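Local coordinates for protein ricin B-related lectin (Polyporus squamosus, PDB 5MUA) that binds galactose through a ricin-B-like beta-trefoil and carries a calcium-dependent papain-like protease domain, at residues Tyr179-Trp191 with Phe253-Pro267. Residues are numbered along the deposited sequence; the frame is centred on the assembly and turned at random.
Sequences YLVLTRDQISSIW and FVERGNFSTVTFFEP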
ATOM      1  N   TYR B 179      11.931  12.553   5.998  1.00 11.34           N
ATOM      2  CA  TYR B 179      12.106  11.282   5.292  1.00 12.28           C
ATOM      3  C   TYR B 179      13.541  10.750   5.345  1.00 12.63           C
ATOM      4  O   TYR B 179      14.480  11.493   5.038  1.00 13.08           O
ATOM      5  CB  TYR B 179      11.730  11.463   3.832  1.00 12.13           C
ATOM      6  CG  TYR B 179      10.282  11.661   3.621  1.00 12.33           C
ATOM      7  CD1 TYR B 179       9.440  10.598   3.530  1.00 12.81           C
ATOM      8  CD2 TYR B 179       9.711  12.970   3.648  1.00 13.06           C
ATOM      9  CE1 TYR B 179       8.066  10.767   3.361  1.00 11.59           C
ATOM     10  CE2 TYR B 179       8.349  13.151   3.413  1.00 13.60           C
ATOM     11  CZ  TYR B 179       7.531  12.027   3.282  1.00 13.72           C
ATOM     12  OH  TYR B 179       6.189  12.184   3.101  1.00 11.95           O
ATOM     13  N   LEU B 180      13.685   9.452   5.584  1.00 11.96           N
ATOM     14  CA  LEU B 180      14.931   8.716   5.288  1.00 11.63           C
ATOM     15  C   LEU B 180      14.966   8.369   3.812  1.00 13.16           C
ATOM     16  O   LEU B 180      13.983   7.880   3.235  1.00 12.15           O
ATOM     17  CB  LEU B 180      15.099   7.454   6.101  1.00 12.15           C
ATOM     18  CG  LEU B 180      16.309   6.548   5.777  1.00 12.34           C
ATOM     19  CD1 LEU B 180      17.569   7.379   6.112  1.00 13.55           C
ATOM     20  CD2 LEU B 180      16.238   5.304   6.670  1.00 13.47           C
ATOM     21  N   VAL B 181      16.087   8.657   3.200  1.00 11.99           N
ATOM     22  CA  VAL B 181      16.308   8.317   1.791  1.00 13.80           C
ATOM     23  C   VAL B 181      17.023   6.972   1.823  1.00 12.94           C
ATOM     24  O   VAL B 181      18.128   6.829   2.359  1.00 14.05           O
ATOM     25  CB  VAL B 181      17.182   9.385   1.069  1.00 13.36           C
ATOM     26  CG1 VAL B 181      17.599   8.936  -0.329  1.00 12.69           C
ATOM     27  CG2 VAL B 181      16.490  10.734   1.009  1.00 13.91           C
ATOM     28  N   LEU B 182      16.397   5.958   1.208  1.00 12.68           N
ATOM     29  CA  LEU B 182      16.952   4.626   1.184  1.00 12.78           C
ATOM     30  C   LEU B 182      17.988   4.461   0.104  1.00 13.05           C
ATOM     31  O   LEU B 182      17.943   5.155  -0.906  1.00 12.86           O
ATOM     32  CB  LEU B 182      15.830   3.607   0.877  1.00 13.45           C
ATOM     33  CG  LEU B 182      14.769   3.644   1.986  1.00 13.94           C
ATOM     34  CD1 LEU B 182      13.613   2.797   1.490  1.00 14.09           C
ATOM     35  CD2 LEU B 182      15.281   3.126   3.334  1.00 14.58           C
ATOM     36  N   THR B 183      18.832   3.454   0.278  1.00 14.29           N
ATOM     37  CA  THR B 183      19.756   3.044  -0.770  1.00 14.12           C
ATOM     38  C   THR B 183      19.068   2.099  -1.733  1.00 15.23           C
ATOM     39  O   THR B 183      18.019   1.490  -1.444  1.00 14.31           O
ATOM     40  CB  THR B 183      20.971   2.279  -0.209  1.00 15.12           C
ATOM     41  OG1 THR B 183      20.553   1.073   0.418  1.00 13.72           O
ATOM     42  CG2 THR B 183      21.779   3.155   0.841  1.00 14.59           C
ATOM     43  N   ARG B 184      19.720   1.954  -2.892  1.00 15.95           N
ATOM     44  CA  ARG B 184      19.259   0.927  -3.823  1.00 16.89           C
ATOM     45  C   ARG B 184      19.294  -0.461  -3.285  1.00 15.02           C
ATOM     46  O   ARG B 184      18.396  -1.290  -3.521  1.00 14.07           O
ATOM     47  CB  ARG B 184      19.963   1.079  -5.191  1.00 16.82           C
ATOM     48  CG  ARG B 184      19.366   2.245  -5.942  1.00 16.14           C
ATOM     49  CD  ARG B 184      19.802   2.281  -7.392  1.00 18.04           C
ATOM     50  NE  ARG B 184      19.492   3.549  -8.058  1.00 18.27           N
ATOM     51  CZ  ARG B 184      19.579   3.739  -9.388  1.00 22.33           C
ATOM     52  NH1 ARG B 184      19.899   2.725 -10.216  1.00 20.62           N
ATOM     53  NH2 ARG B 184      19.348   4.939  -9.898  1.00 25.31           N
ATOM     54  N   ASP B 185      20.306  -0.781  -2.509  1.00 15.85           N
ATOM     55  CA  ASP B 185      20.350  -2.088  -1.920  1.00 15.32           C
ATOM     56  C   ASP B 185      19.178  -2.324  -1.052  1.00 15.55           C
ATOM     57  O   ASP B 185      18.594  -3.417  -1.045  1.00 15.27           O
ATOM     58  CB  ASP B 185      21.649  -2.269  -1.131  1.00 16.61           C
ATOM     59  CG  ASP B 185      22.875  -2.486  -2.034  1.00 20.14           C
ATOM     60  OD1 ASP B 185      22.767  -2.832  -3.202  1.00 18.27           O
ATOM     61  OD2 ASP B 185      23.994  -2.338  -1.502  1.00 22.37           O
ATOM     62  N   GLN B 186      18.793  -1.294  -0.293  1.00 15.00           N
ATOM     63  CA  GLN B 186      17.691  -1.450   0.613  1.00 15.35           C
ATOM     64  C   GLN B 186      16.339  -1.578  -0.125  1.00 13.35           C
ATOM     65  O   GLN B 186      15.560  -2.477   0.208  1.00 15.92           O
ATOM     66  CB  GLN B 186      17.632  -0.280   1.575  1.00 17.00           C
ATOM     67  CG  GLN B 186      18.776  -0.320   2.617  1.00 15.63           C
ATOM     68  CD  GLN B 186      19.016   1.034   3.253  1.00 15.40           C
ATOM     69  OE1 GLN B 186      18.520   2.058   2.766  1.00 14.76           O
ATOM     70  NE2 GLN B 186      19.817   1.064   4.291  1.00 13.52           N
ATOM     71  N   ILE B 187      16.113  -0.706  -1.103  1.00 13.63           N
ATOM     72  CA  ILE B 187      14.924  -0.740  -1.943  1.00 13.42           C
ATOM     73  C   ILE B 187      14.827  -2.083  -2.588  1.00 14.67           C
ATOM     74  O   ILE B 187      13.794  -2.753  -2.523  1.00 13.29           O
ATOM     75  CB  ILE B 187      14.923   0.381  -2.983  1.00 13.68           C
ATOM     76  CG1 ILE B 187      14.727   1.738  -2.244  1.00 14.61           C
ATOM     77  CG2 ILE B 187      13.760   0.255  -3.940  1.00 14.57           C
ATOM     78  CD1 ILE B 187      15.288   2.868  -3.082  1.00 15.29           C
ATOM     79  N   SER B 188      15.891  -2.511  -3.236  1.00 14.51           N
ATOM     80  CA  SER B 188      15.877  -3.815  -3.825  1.00 15.80           C
ATOM     81  C   SER B 188      15.640  -4.985  -2.875  1.00 16.02           C
ATOM     82  O   SER B 188      14.955  -5.942  -3.258  1.00 17.15           O
ATOM     83  CB  SER B 188      17.131  -4.025  -4.666  1.00 17.19           C
ATOM     84  OG  SER B 188      17.031  -3.194  -5.791  1.00 17.94           O
ATOM     85  N   SER B 189      16.165  -4.945  -1.655  1.00 15.33           N
ATOM     86  CA  SER B 189      15.975  -6.043  -0.716  0.80 16.65           C
ATOM     87  C   SER B 189      14.487  -6.100  -0.290  1.00 16.32           C
ATOM     88  O   SER B 189      13.917  -7.157  -0.183  1.00 17.18           O
ATOM     89  CB  SER B 189      16.951  -5.981   0.495  0.80 17.30           C
ATOM     90  OG  SER B 189      16.517  -5.021   1.433  0.80 19.96           O
ATOM     91  N   ILE B 190      13.875  -4.949  -0.108  1.00 15.45           N
ATOM     92  CA  ILE B 190      12.415  -4.873   0.224  1.00 14.56           C
ATOM     93  C   ILE B 190      11.607  -5.457  -0.921  1.00 14.98           C
ATOM     94  O   ILE B 190      10.666  -6.180  -0.700  1.00 14.49           O
ATOM     95  CB  ILE B 190      11.952  -3.412   0.537  1.00 14.92           C
ATOM     96  CG1 ILE B 190      12.627  -2.908   1.794  1.00 16.09           C
ATOM     97  CG2 ILE B 190      10.405  -3.331   0.756  1.00 16.79           C
ATOM     98  CD1 ILE B 190      12.648  -1.376   1.909  1.00 16.24           C
ATOM     99  N   TRP B 191      11.973  -5.089  -2.146  1.00 13.76           N
ATOM    100  CA  TRP B 191      11.275  -5.505  -3.334  1.00 13.60           C
ATOM    101  C   TRP B 191      11.415  -7.019  -3.522  1.00 14.95           C
ATOM    102  O   TRP B 191      10.414  -7.697  -3.763  1.00 14.59           O
ATOM    103  CB  TRP B 191      11.756  -4.736  -4.581  1.00 13.40           C
ATOM    104  CG  TRP B 191      10.985  -5.226  -5.777  1.00 13.34           C
ATOM    105  CD1 TRP B 191       9.779  -4.827  -6.140  1.00 13.96           C
ATOM    106  CD2 TRP B 191      11.394  -6.226  -6.717  1.00 14.34           C
ATOM    107  NE1 TRP B 191       9.351  -5.499  -7.271  1.00 14.97           N
ATOM    108  CE2 TRP B 191      10.331  -6.386  -7.632  1.00 15.14           C
ATOM    109  CE3 TRP B 191      12.531  -7.033  -6.848  1.00 18.04           C
ATOM    110  CZ2 TRP B 191      10.389  -7.279  -8.689  1.00 17.14           C
ATOM    111  CZ3 TRP B 191      12.596  -7.948  -7.933  1.00 17.75           C
ATOM    112  CH2 TRP B 191      11.524  -8.057  -8.824  1.00 17.30           C
ATOM    113  N   PHE B 253      11.794   7.767  -6.151  1.00 12.79           N
ATOM    114  CA  PHE B 253      12.676   7.987  -5.043  1.00 13.63           C
ATOM    115  C   PHE B 253      13.589   9.172  -5.369  1.00 14.86           C
ATOM    116  O   PHE B 253      13.663   9.663  -6.537  1.00 13.88           O
ATOM    117  CB  PHE B 253      13.581   6.743  -4.865  1.00 13.73           C
ATOM    118  CG  PHE B 253      12.835   5.487  -4.496  1.00 13.24           C
ATOM    119  CD1 PHE B 253      12.429   5.268  -3.179  1.00 13.79           C
ATOM    120  CD2 PHE B 253      12.557   4.541  -5.428  1.00 15.30           C
ATOM    121  CE1 PHE B 253      11.658   4.146  -2.840  1.00 14.20           C
ATOM    122  CE2 PHE B 253      11.837   3.390  -5.100  1.00 14.03           C
ATOM    123  CZ  PHE B 253      11.399   3.192  -3.803  1.00 14.12           C
ATOM    124  N   VAL B 254      14.335   9.584  -4.350  1.00 14.95           N
ATOM    125  CA  VAL B 254      15.484  10.475  -4.595  1.00 15.20           C
ATOM    126  C   VAL B 254      16.697   9.720  -4.222  1.00 15.25           C
ATOM    127  O   VAL B 254      16.653   8.739  -3.509  1.00 14.19           O
ATOM    128  CB  VAL B 254      15.393  11.878  -3.931  1.00 16.51           C
ATOM    129  CG1 VAL B 254      14.115  12.588  -4.301  1.00 17.08           C
ATOM    130  CG2 VAL B 254      15.474  11.826  -2.431  1.00 16.33           C
ATOM    131  N   GLU B 255      17.826  10.167  -4.764  1.00 18.53           N
ATOM    132  CA  GLU B 255      19.069   9.433  -4.692  1.00 19.48           C
ATOM    133  C   GLU B 255      19.860   9.963  -3.507  1.00 19.67           C
ATOM    134  O   GLU B 255      19.962  11.157  -3.322  1.00 18.97           O
ATOM    135  CB  GLU B 255      19.911   9.705  -5.978  1.00 21.56           C
ATOM    136  CG  GLU B 255      19.401   9.031  -7.255  1.00 23.09           C
ATOM    137  CD  GLU B 255      19.597   7.543  -7.188  1.00 26.13           C
ATOM    138  OE1 GLU B 255      20.592   7.073  -6.612  1.00 27.05           O
ATOM    139  OE2 GLU B 255      18.792   6.834  -7.735  1.00 24.36           O
ATOM    140  N   ARG B 256      20.480   9.064  -2.765  1.00 19.82           N
ATOM    141  CA  ARG B 256      21.457   9.496  -1.777  1.00 23.19           C
ATOM    142  C   ARG B 256      22.616  10.309  -2.246  1.00 22.90           C
ATOM    143  O   ARG B 256      23.002  11.249  -1.562  1.00 22.82           O
ATOM    144  CB  ARG B 256      21.960   8.348  -0.970  1.00 26.38           C
ATOM    145  CG  ARG B 256      21.282   8.465   0.372  1.00 23.66           C
ATOM    146  CD  ARG B 256      21.843   7.449   1.199  1.00 20.65           C
ATOM    147  NE  ARG B 256      20.883   6.895   2.107  1.00 17.30           N
ATOM    148  CZ  ARG B 256      21.251   5.981   2.973  1.00 16.33           C
ATOM    149  NH1 ARG B 256      22.569   5.672   3.039  1.00 14.84           N
ATOM    150  NH2 ARG B 256      20.354   5.476   3.805  1.00 15.34           N
ATOM    151  N   GLY B 257      23.128   9.988  -3.418  1.00 20.99           N
ATOM    152  CA  GLY B 257      24.275  10.783  -3.982  1.00 22.11           C
ATOM    153  C   GLY B 257      23.860  12.123  -4.489  1.00 23.43           C
ATOM    154  O   GLY B 257      24.692  13.012  -4.708  1.00 26.97           O
ATOM    155  N   ASN B 258      22.562  12.318  -4.725  1.00 20.62           N
ATOM    156  CA  ASN B 258      22.093  13.596  -5.180  1.00 21.63           C
ATOM    157  C   ASN B 258      20.609  13.709  -4.942  1.00 21.61           C
ATOM    158  O   ASN B 258      19.795  13.172  -5.736  1.00 20.53           O
ATOM    159  CB  ASN B 258      22.349  13.767  -6.679  1.00 24.35           C
ATOM    160  CG  ASN B 258      21.943  15.141  -7.187  1.00 26.89           C
ATOM    161  OD1 ASN B 258      21.248  15.955  -6.533  1.00 24.63           O
ATOM    162  ND2 ASN B 258      22.402  15.425  -8.371  1.00 33.18           N
ATOM    163  N   PHE B 259      20.256  14.470  -3.917  1.00 18.88           N
ATOM    164  CA  PHE B 259      18.899  14.440  -3.439  1.00 18.63           C
ATOM    165  C   PHE B 259      17.966  15.161  -4.414  1.00 19.62           C
ATOM    166  O   PHE B 259      16.776  15.039  -4.263  1.00 18.24           O
ATOM    167  CB  PHE B 259      18.792  15.135  -2.101  1.00 18.98           C
ATOM    168  CG  PHE B 259      19.462  14.430  -0.966  1.00 19.47           C
ATOM    169  CD1 PHE B 259      19.165  13.115  -0.668  1.00 19.77           C
ATOM    170  CD2 PHE B 259      20.284  15.150  -0.088  1.00 20.92           C
ATOM    171  CE1 PHE B 259      19.726  12.472   0.433  1.00 21.07           C
ATOM    172  CE2 PHE B 259      20.835  14.521   1.012  1.00 21.66           C
ATOM    173  CZ  PHE B 259      20.557  13.180   1.272  1.00 21.33           C
ATOM    174  N   SER B 260      18.510  15.911  -5.357  1.00 21.00           N
ATOM    175  CA  SER B 260      17.700  16.595  -6.377  0.50 19.80           C
ATOM    176  C   SER B 260      17.350  15.680  -7.537  1.00 19.72           C
ATOM    177  O   SER B 260      16.544  16.038  -8.381  1.00 19.99           O
ATOM    178  CB  SER B 260      18.437  17.823  -6.906  0.50 20.77           C
ATOM    179  OG  SER B 260      18.514  18.788  -5.913  0.50 19.73           O
ATOM    180  N   THR B 261      17.910  14.482  -7.598  1.00 17.27           N
ATOM    181  CA  THR B 261      17.620  13.579  -8.712  1.00 18.13           C
ATOM    182  C   THR B 261      16.407  12.709  -8.311  1.00 15.37           C
ATOM    183  O   THR B 261      16.518  11.963  -7.332  1.00 16.69           O
ATOM    184  CB  THR B 261      18.817  12.633  -8.979  1.00 20.23           C
ATOM    185  OG1 THR B 261      19.980  13.429  -9.251  1.00 23.63           O
ATOM    186  CG2 THR B 261      18.586  11.656 -10.153  1.00 22.12           C
ATOM    187  N   VAL B 262      15.326  12.759  -9.091  1.00 15.37           N
ATOM    188  CA  VAL B 262      14.218  11.811  -8.963  1.00 15.34           C
ATOM    189  C   VAL B 262      14.489  10.569  -9.832  1.00 16.33           C
ATOM    190  O   VAL B 262      14.727  10.682 -11.025  1.00 18.13           O
ATOM    191  CB  VAL B 262      12.880  12.490  -9.258  1.00 15.89           C
ATOM    192  CG1 VAL B 262      11.795  11.458  -9.100  1.00 15.41           C
ATOM    193  CG2 VAL B 262      12.654  13.707  -8.322  1.00 17.11           C
ATOM    194  N   THR B 263      14.482   9.395  -9.231  1.00 14.69           N
ATOM    195  CA  THR B 263      14.726   8.149  -9.925  1.00 15.71           C
ATOM    196  C   THR B 263      13.403   7.367  -9.890  1.00 15.90           C
ATOM    197  O   THR B 263      12.664   7.475  -8.937  1.00 14.56           O
ATOM    198  CB  THR B 263      15.815   7.361  -9.239  1.00 18.12           C
ATOM    199  OG1 THR B 263      17.019   8.125  -9.345  1.00 21.99           O
ATOM    200  CG2 THR B 263      16.125   6.071  -9.989  1.00 20.34           C
ATOM    201  N   PHE B 264      13.142   6.587 -10.941  1.00 14.53           N
ATOM    202  CA  PHE B 264      11.888   5.843 -11.050  1.00 12.91           C
ATOM    203  C   PHE B 264      12.176   4.368 -10.909  1.00 13.87           C
ATOM    204  O   PHE B 264      13.294   3.839 -11.179  1.00 14.96           O
ATOM    205  CB  PHE B 264      11.153   6.252 -12.315  1.00 14.19           C
ATOM    206  CG  PHE B 264      11.014   7.704 -12.456  1.00 14.92           C
ATOM    207  CD1 PHE B 264       9.948   8.379 -11.865  1.00 14.93           C
ATOM    208  CD2 PHE B 264      11.995   8.449 -13.111  1.00 16.43           C
ATOM    209  CE1 PHE B 264       9.826   9.752 -11.974  1.00 15.69           C
ATOM    210  CE2 PHE B 264      11.913   9.844 -13.186  1.00 16.11           C
ATOM    211  CZ  PHE B 264      10.829  10.503 -12.628  1.00 17.48           C
ATOM    212  N   PHE B 265      11.157   3.672 -10.402  1.00 13.34           N
ATOM    213  CA  PHE B 265      11.255   2.309 -10.018  1.00 12.47           C
ATOM    214  C   PHE B 265      10.013   1.546 -10.521  1.00 13.50           C
ATOM    215  O   PHE B 265       8.872   2.008 -10.361  1.00 13.21           O
ATOM    216  CB  PHE B 265      11.404   2.188  -8.502  1.00 14.39           C
ATOM    217  CG  PHE B 265      11.592   0.754  -8.011  1.00 14.01           C
ATOM    218  CD1 PHE B 265      12.834   0.130  -8.105  1.00 14.69           C
ATOM    219  CD2 PHE B 265      10.542   0.030  -7.463  1.00 14.76           C
ATOM    220  CE1 PHE B 265      13.029  -1.157  -7.628  1.00 15.79           C
ATOM    221  CE2 PHE B 265      10.721  -1.276  -7.001  1.00 15.18           C
ATOM    222  CZ  PHE B 265      11.952  -1.876  -7.079  1.00 15.81           C
ATOM    223  N   GLU B 266      10.262   0.432 -11.199  1.00 12.28           N
ATOM    224  CA  GLU B 266       9.202  -0.408 -11.747  1.00 13.13           C
ATOM    225  C   GLU B 266       8.922  -1.566 -10.790  1.00 12.74           C
ATOM    226  O   GLU B 266       9.689  -2.524 -10.748  1.00 12.78           O
ATOM    227  CB  GLU B 266       9.579  -0.916 -13.136  1.00 12.90           C
ATOM    228  CG  GLU B 266       8.622  -1.951 -13.697  1.00 13.16           C
ATOM    229  CD  GLU B 266       7.210  -1.394 -13.625  1.00 15.01           C
ATOM    230  OE1 GLU B 266       6.452  -1.909 -12.842  1.00 16.76           O
ATOM    231  OE2 GLU B 266       6.946  -0.452 -14.363  1.00 14.84           O
ATOM    232  N   PRO B 267       7.796  -1.536 -10.021  1.00 12.93           N
ATOM    233  CA  PRO B 267       7.608  -2.558  -9.010  1.00 12.58           C
ATOM    234  C   PRO B 267       7.195  -3.959  -9.567  1.00 12.57           C
ATOM    235  O   PRO B 267       7.197  -4.906  -8.813  1.00 13.51           O
ATOM    236  CB  PRO B 267       6.449  -1.983  -8.142  1.00 13.52           C
ATOM    237  CG  PRO B 267       5.701  -1.140  -9.087  1.00 13.80           C
ATOM    238  CD  PRO B 267       6.794  -0.461  -9.884  1.00 13.23           C
TER
HETATM  239  O   HOH W   1      16.012   6.255  -2.356  1.00 20.80           O
HETATM  240  O   HOH W   2      21.610   3.246   4.968  1.00 12.99           O
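Ile187 faces two phenylalanines of the beta hairpin formed by strands 246-255 and 261-266, laying helix 184-194 against this hairpin within the papain-like protease domain. Its CD1 sits almost on the normal of the Phe253 ring, 3.6 Å from the centroid, while CG2, placed anti to the backbone N, covers a face of Phe265 nearer the rim. One turn further along the helix, Trp191 receives the edge of Phe265 on its five-membered ring in an offset edge-to-face pair, planes at 80°; Phe215 of helix 208-226 stacks on Phe265 and meets Trp191 edge-to-face. Near the N-terminal end of the helix, Arg184 stretches out to form a salt bridge with Glu255, NH2 to OE2 2.9 Å, the nitrogen approaching from above the carboxylate plane; the same OE2 uses its anti lone pair for Thr263 OG1. Just after strand 246-255, Arg256 turns back and approaches side-on, NE and NH2 both hydrogen-bonded to Val181 O, which lies in the guanidinium plane, with Thr183 CG2 over one face. Water 1 joins Leu182 O to Val254 O. The side chain of Pro267 lies about 9 Å from bound E64; here Trp191 NE1 donates in its ring plane to Pro267 O at 2.7 Å, from above the carbonyl plane.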